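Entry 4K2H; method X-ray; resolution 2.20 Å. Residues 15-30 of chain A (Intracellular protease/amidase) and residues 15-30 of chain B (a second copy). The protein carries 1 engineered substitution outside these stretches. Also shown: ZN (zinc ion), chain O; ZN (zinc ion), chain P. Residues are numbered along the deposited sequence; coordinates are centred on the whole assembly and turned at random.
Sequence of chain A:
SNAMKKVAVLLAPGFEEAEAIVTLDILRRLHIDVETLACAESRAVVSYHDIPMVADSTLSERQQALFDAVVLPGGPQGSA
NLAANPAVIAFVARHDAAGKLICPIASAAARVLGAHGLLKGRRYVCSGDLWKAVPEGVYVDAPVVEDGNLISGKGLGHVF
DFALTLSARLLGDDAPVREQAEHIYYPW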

# COMPACT_ATOMS: atom_id res chain seq x y z
N PHE A 15 -11.55 1.35 -5.66
CA PHE A 15 -10.18 1.11 -6.14
C PHE A 15 -9.42 0.32 -5.11
O PHE A 15 -9.63 0.52 -3.93
CB PHE A 15 -9.46 2.45 -6.42
CG PHE A 15 -9.10 3.26 -5.18
CD1 PHE A 15 -7.82 3.21 -4.65
CD2 PHE A 15 -10.02 4.10 -4.56
CE1 PHE A 15 -7.45 3.97 -3.55
CE2 PHE A 15 -9.68 4.85 -3.45
CZ PHE A 15 -8.37 4.81 -2.96
N GLU A 16 -8.54 -0.58 -5.56
CA GLU A 16 -7.75 -1.39 -4.69
C GLU A 16 -6.65 -0.50 -4.15
O GLU A 16 -5.75 -0.11 -4.89
CB GLU A 16 -7.16 -2.60 -5.43
CG GLU A 16 -7.18 -3.89 -4.63
CD GLU A 16 -6.82 -3.66 -3.17
OE1 GLU A 16 -7.64 -4.01 -2.29
OE2 GLU A 16 -5.72 -3.08 -2.91
N GLU A 17 -6.73 -0.17 -2.85
CA GLU A 17 -5.84 0.81 -2.27
C GLU A 17 -4.40 0.35 -2.17
O GLU A 17 -3.49 1.15 -2.32
CB GLU A 17 -6.34 1.29 -0.92
CG GLU A 17 -6.32 0.31 0.25
CD GLU A 17 -7.17 -0.92 0.06
OE1 GLU A 17 -8.34 -0.76 -0.30
OE2 GLU A 17 -6.62 -2.05 0.27
N ALA A 18 -4.20 -0.93 -1.91
CA ALA A 18 -2.84 -1.42 -1.75
C ALA A 18 -2.08 -1.32 -3.09
O ALA A 18 -0.93 -0.86 -3.13
CB ALA A 18 -2.87 -2.84 -1.21
N GLU A 19 -2.77 -1.63 -4.18
CA GLU A 19 -2.16 -1.58 -5.52
C GLU A 19 -1.76 -0.17 -5.88
O GLU A 19 -0.63 0.07 -6.29
CB GLU A 19 -3.14 -2.10 -6.58
CG GLU A 19 -3.47 -3.56 -6.46
CD GLU A 19 -4.63 -3.97 -7.37
OE1 GLU A 19 -5.08 -3.17 -8.21
OE2 GLU A 19 -5.12 -5.08 -7.19
N ALA A 20 -2.73 0.75 -5.75
CA ALA A 20 -2.53 2.15 -5.98
C ALA A 20 -1.53 2.80 -5.04
O ALA A 20 -0.68 3.59 -5.47
CB ALA A 20 -3.86 2.88 -5.86
N ILE A 21 -1.64 2.52 -3.75
CA ILE A 21 -0.75 3.22 -2.80
C ILE A 21 0.71 2.77 -2.90
O ILE A 21 1.59 3.62 -2.78
CB ILE A 21 -1.24 3.13 -1.34
CG1 ILE A 21 -2.48 3.99 -1.09
CG2 ILE A 21 -0.14 3.55 -0.38
CD1 ILE A 21 -2.92 4.87 -2.25
N VAL A 22 0.98 1.47 -3.10
CA VAL A 22 2.38 1.03 -3.24
C VAL A 22 2.97 1.68 -4.49
O VAL A 22 4.08 2.22 -4.44
CB VAL A 22 2.55 -0.50 -3.23
CG1 VAL A 22 4.01 -0.91 -3.48
CG2 VAL A 22 2.13 -1.09 -1.90
N THR A 23 2.20 1.74 -5.59
CA THR A 23 2.72 2.30 -6.83
C THR A 23 3.02 3.78 -6.64
O THR A 23 4.03 4.32 -7.10
CB THR A 23 1.72 2.15 -8.00
OG1 THR A 23 1.33 0.79 -8.12
CG2 THR A 23 2.35 2.61 -9.33
N LEU A 24 2.10 4.46 -5.96
CA LEU A 24 2.29 5.86 -5.70
C LEU A 24 3.50 6.10 -4.80
O LEU A 24 4.30 7.01 -5.01
CB LEU A 24 1.00 6.39 -5.08
CG LEU A 24 1.04 7.85 -4.79
CD1 LEU A 24 -0.37 8.39 -4.99
CD2 LEU A 24 1.60 8.08 -3.38
N ASP A 25 3.64 5.30 -3.76
CA ASP A 25 4.79 5.43 -2.86
C ASP A 25 6.11 5.26 -3.63
O ASP A 25 7.06 6.04 -3.48
CB ASP A 25 4.64 4.42 -1.71
CG ASP A 25 5.92 4.18 -0.97
OD1 ASP A 25 6.02 4.69 0.15
OD2 ASP A 25 6.83 3.42 -1.45
N ILE A 26 6.19 4.22 -4.45
CA ILE A 26 7.45 3.96 -5.18
C ILE A 26 7.79 5.14 -6.09
O ILE A 26 8.89 5.70 -6.02
CB ILE A 26 7.36 2.66 -6.01
CG1 ILE A 26 7.19 1.46 -5.08
CG2 ILE A 26 8.57 2.48 -6.92
CD1 ILE A 26 8.33 1.25 -4.11
N LEU A 27 6.81 5.55 -6.90
CA LEU A 27 6.98 6.67 -7.80
C LEU A 27 7.44 7.92 -7.07
O LEU A 27 8.38 8.61 -7.52
CB LEU A 27 5.70 6.95 -8.59
CG LEU A 27 5.21 5.88 -9.59
CD1 LEU A 27 3.78 6.19 -10.05
CD2 LEU A 27 6.11 5.79 -10.81
N ARG A 28 6.80 8.23 -5.95
CA ARG A 28 7.12 9.44 -5.21
C ARG A 28 8.46 9.33 -4.48
O ARG A 28 9.11 10.35 -4.26
CB ARG A 28 5.97 9.88 -4.25
CG ARG A 28 4.94 10.78 -4.92
CD ARG A 28 3.71 11.13 -4.05
NE ARG A 28 2.68 11.88 -4.79
CZ ARG A 28 1.40 12.06 -4.42
NH1 ARG A 28 0.89 11.54 -3.29
NH2 ARG A 28 0.59 12.74 -5.22
N ARG A 29 8.91 8.13 -4.13
CA ARG A 29 10.26 7.98 -3.55
C ARG A 29 11.31 8.38 -4.57
O ARG A 29 12.34 8.94 -4.21
CB ARG A 29 10.55 6.55 -3.11
CG ARG A 29 10.08 6.22 -1.72
CD ARG A 29 10.11 4.74 -1.49
NE ARG A 29 9.20 4.38 -0.43
CZ ARG A 29 9.49 4.45 0.86
NH1 ARG A 29 10.69 4.85 1.26
NH2 ARG A 29 8.56 4.11 1.76
N LEU A 30 11.04 8.10 -5.84
CA LEU A 30 11.92 8.50 -6.95
C LEU A 30 11.65 9.90 -7.45
O LEU A 30 12.01 10.21 -8.57
CB LEU A 30 11.72 7.54 -8.11
CG LEU A 30 12.15 6.13 -7.75
CD1 LEU A 30 11.47 5.14 -8.66
CD2 LEU A 30 13.66 6.03 -7.85
N PHE B 15 2.65 9.31 8.70
CA PHE B 15 2.73 7.88 8.61
C PHE B 15 3.08 7.45 7.19
O PHE B 15 2.60 7.99 6.21
CB PHE B 15 1.42 7.20 9.08
CG PHE B 15 0.23 7.38 8.13
CD1 PHE B 15 -0.05 6.41 7.17
CD2 PHE B 15 -0.59 8.49 8.20
CE1 PHE B 15 -1.12 6.55 6.31
CE2 PHE B 15 -1.66 8.64 7.35
CZ PHE B 15 -1.92 7.68 6.40
N GLU B 16 3.90 6.42 7.10
CA GLU B 16 4.21 5.80 5.85
C GLU B 16 2.96 5.06 5.44
O GLU B 16 2.58 4.10 6.06
CB GLU B 16 5.38 4.82 6.03
CG GLU B 16 6.38 4.93 4.93
CD GLU B 16 5.69 5.03 3.59
OE1 GLU B 16 5.75 6.12 3.01
OE2 GLU B 16 5.06 4.04 3.17
N GLU B 17 2.28 5.56 4.42
CA GLU B 17 1.02 4.96 3.99
C GLU B 17 1.17 3.59 3.37
O GLU B 17 0.30 2.76 3.53
CB GLU B 17 0.28 5.89 3.03
CG GLU B 17 0.88 6.09 1.63
CD GLU B 17 2.25 6.70 1.61
OE1 GLU B 17 2.44 7.80 2.19
OE2 GLU B 17 3.14 6.05 0.99
N ALA B 18 2.28 3.30 2.72
CA ALA B 18 2.42 1.99 2.06
C ALA B 18 2.46 0.83 3.05
O ALA B 18 1.86 -0.20 2.86
CB ALA B 18 3.64 1.98 1.16
N GLU B 19 3.15 1.04 4.15
CA GLU B 19 3.37 -0.00 5.14
C GLU B 19 2.03 -0.30 5.84
O GLU B 19 1.60 -1.45 5.96
CB GLU B 19 4.43 0.48 6.15
CG GLU B 19 5.79 0.86 5.53
CD GLU B 19 6.74 1.56 6.49
OE1 GLU B 19 6.36 1.75 7.67
OE2 GLU B 19 7.87 1.94 6.07
N ALA B 20 1.41 0.78 6.29
CA ALA B 20 0.10 0.73 6.90
C ALA B 20 -0.99 0.17 5.98
O ALA B 20 -1.77 -0.67 6.39
CB ALA B 20 -0.28 2.12 7.38
N ILE B 21 -1.07 0.63 4.74
CA ILE B 21 -2.15 0.23 3.84
C ILE B 21 -2.05 -1.23 3.43
O ILE B 21 -3.06 -1.95 3.40
CB ILE B 21 -2.27 1.18 2.61
CG1 ILE B 21 -3.33 2.23 2.90
CG2 ILE B 21 -2.70 0.48 1.34
CD1 ILE B 21 -3.10 2.93 4.21
N VAL B 22 -0.85 -1.71 3.15
CA VAL B 22 -0.72 -3.09 2.75
C VAL B 22 -1.10 -3.97 3.93
O VAL B 22 -1.79 -4.95 3.76
CB VAL B 22 0.70 -3.43 2.28
CG1 VAL B 22 0.78 -4.90 1.93
CG2 VAL B 22 1.08 -2.57 1.06
N THR B 23 -0.64 -3.62 5.12
CA THR B 23 -0.89 -4.45 6.31
C THR B 23 -2.38 -4.49 6.50
O THR B 23 -3.00 -5.54 6.69
CB THR B 23 -0.23 -3.80 7.55
OG1 THR B 23 1.18 -3.79 7.35
CG2 THR B 23 -0.53 -4.52 8.83
N LEU B 24 -2.99 -3.32 6.41
CA LEU B 24 -4.42 -3.21 6.55
C LEU B 24 -5.17 -3.99 5.46
O LEU B 24 -6.15 -4.69 5.73
CB LEU B 24 -4.79 -1.74 6.46
CG LEU B 24 -6.23 -1.37 6.64
CD1 LEU B 24 -6.27 0.00 7.32
CD2 LEU B 24 -6.97 -1.38 5.30
N ASP B 25 -4.74 -3.83 4.22
CA ASP B 25 -5.36 -4.59 3.12
C ASP B 25 -5.38 -6.08 3.41
O ASP B 25 -6.38 -6.75 3.18
CB ASP B 25 -4.62 -4.28 1.80
CG ASP B 25 -4.91 -5.29 0.69
OD1 ASP B 25 -4.32 -6.40 0.71
OD2 ASP B 25 -5.71 -4.97 -0.20
N ILE B 26 -4.25 -6.60 3.89
CA ILE B 26 -4.09 -8.02 4.17
C ILE B 26 -5.01 -8.49 5.32
O ILE B 26 -5.72 -9.50 5.22
CB ILE B 26 -2.61 -8.39 4.53
CG1 ILE B 26 -1.69 -8.12 3.33
CG2 ILE B 26 -2.51 -9.84 4.97
CD1 ILE B 26 -2.06 -8.91 2.09
N LEU B 27 -4.99 -7.75 6.41
CA LEU B 27 -5.88 -8.07 7.54
C LEU B 27 -7.35 -8.06 7.11
O LEU B 27 -8.17 -8.89 7.56
CB LEU B 27 -5.69 -7.04 8.67
CG LEU B 27 -4.27 -6.94 9.24
CD1 LEU B 27 -4.08 -5.72 10.15
CD2 LEU B 27 -3.99 -8.19 10.03
N ARG B 28 -7.71 -7.11 6.28
CA ARG B 28 -9.14 -6.95 5.93
C ARG B 28 -9.57 -7.98 4.90
O ARG B 28 -10.73 -8.39 4.91
CB ARG B 28 -9.46 -5.54 5.47
CG ARG B 28 -9.49 -4.55 6.61
CD ARG B 28 -10.22 -3.27 6.24
NE ARG B 28 -10.47 -2.50 7.44
CZ ARG B 28 -10.52 -1.18 7.51
NH1 ARG B 28 -10.29 -0.43 6.45
NH2 ARG B 28 -10.74 -0.62 8.69
N ARG B 29 -8.65 -8.43 4.04
CA ARG B 29 -8.94 -9.62 3.20
C ARG B 29 -9.30 -10.86 4.04
O ARG B 29 -10.04 -11.69 3.59
CB ARG B 29 -7.75 -10.00 2.31
CG ARG B 29 -7.57 -9.11 1.09
CD ARG B 29 -6.29 -9.48 0.36
NE ARG B 29 -5.99 -8.40 -0.56
CZ ARG B 29 -6.53 -8.28 -1.76
NH1 ARG B 29 -7.35 -9.21 -2.22
NH2 ARG B 29 -6.22 -7.25 -2.52
N LEU B 30 -8.74 -10.97 5.23
CA LEU B 30 -8.98 -12.11 6.10
C LEU B 30 -10.16 -11.87 7.03
O LEU B 30 -10.43 -12.69 7.89
CB LEU B 30 -7.72 -12.41 6.91
CG LEU B 30 -6.60 -12.98 6.03
CD1 LEU B 30 -5.26 -12.89 6.73
CD2 LEU B 30 -6.91 -14.41 5.61
ZN ZN O . -7.14 -3.61 -0.43
ZN ZN P . 4.99 6.25 1.11

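Two zinc ions staple this helix pair together, and no hydrogen bond crosses between the stretches. The ZN of chain O is held by A:Glu16 OE1 at 2.0 Å, A:Glu17 OE2 at 1.8 Å and B:Asp25 OD2 at 2.0 Å, with a fourth ligand from elsewhere in the structure; the ZN of chain P repeats the site with the chains exchanged. The metal pays for packing carboxylates so tightly: A:Glu16 OE1 lies 3.0 Å from B:Asp25 OD2, a distance that would be repulsive without a shared cation.

The helices run nearly antiparallel, at 162°, so A:Glu16 and A:Glu17 meet B:Asp25, and B:Glu16 and B:Glu17 meet A:Asp25. A:Glu16 does double duty: OE1 binds zinc while OE2 caps the helix, accepting from A:Ala18 N at 2.8 Å. A:Asp25 is likewise shared, A:Arg29 NE donating to A:Asp25 OD2 at 2.8 Å. A:Arg29 NH2 also makes a long salt bridge to B:Glu16 OE2, 3.8 Å away.

Between the metals the contact is apolar. At small A:Ala18 the backbones come close, A:Ala18 CA lying 5.2 Å from B:Val22 CA, and A:Val22 CG2 meets B:Val22 CG2 at 3.5 Å. A:Ile21 CG2 packs 3.4 Å from B:Glu17 CG. Of 564 Å² buried over both stretches, A:Ile21 and B:Ile21 give the largest shares.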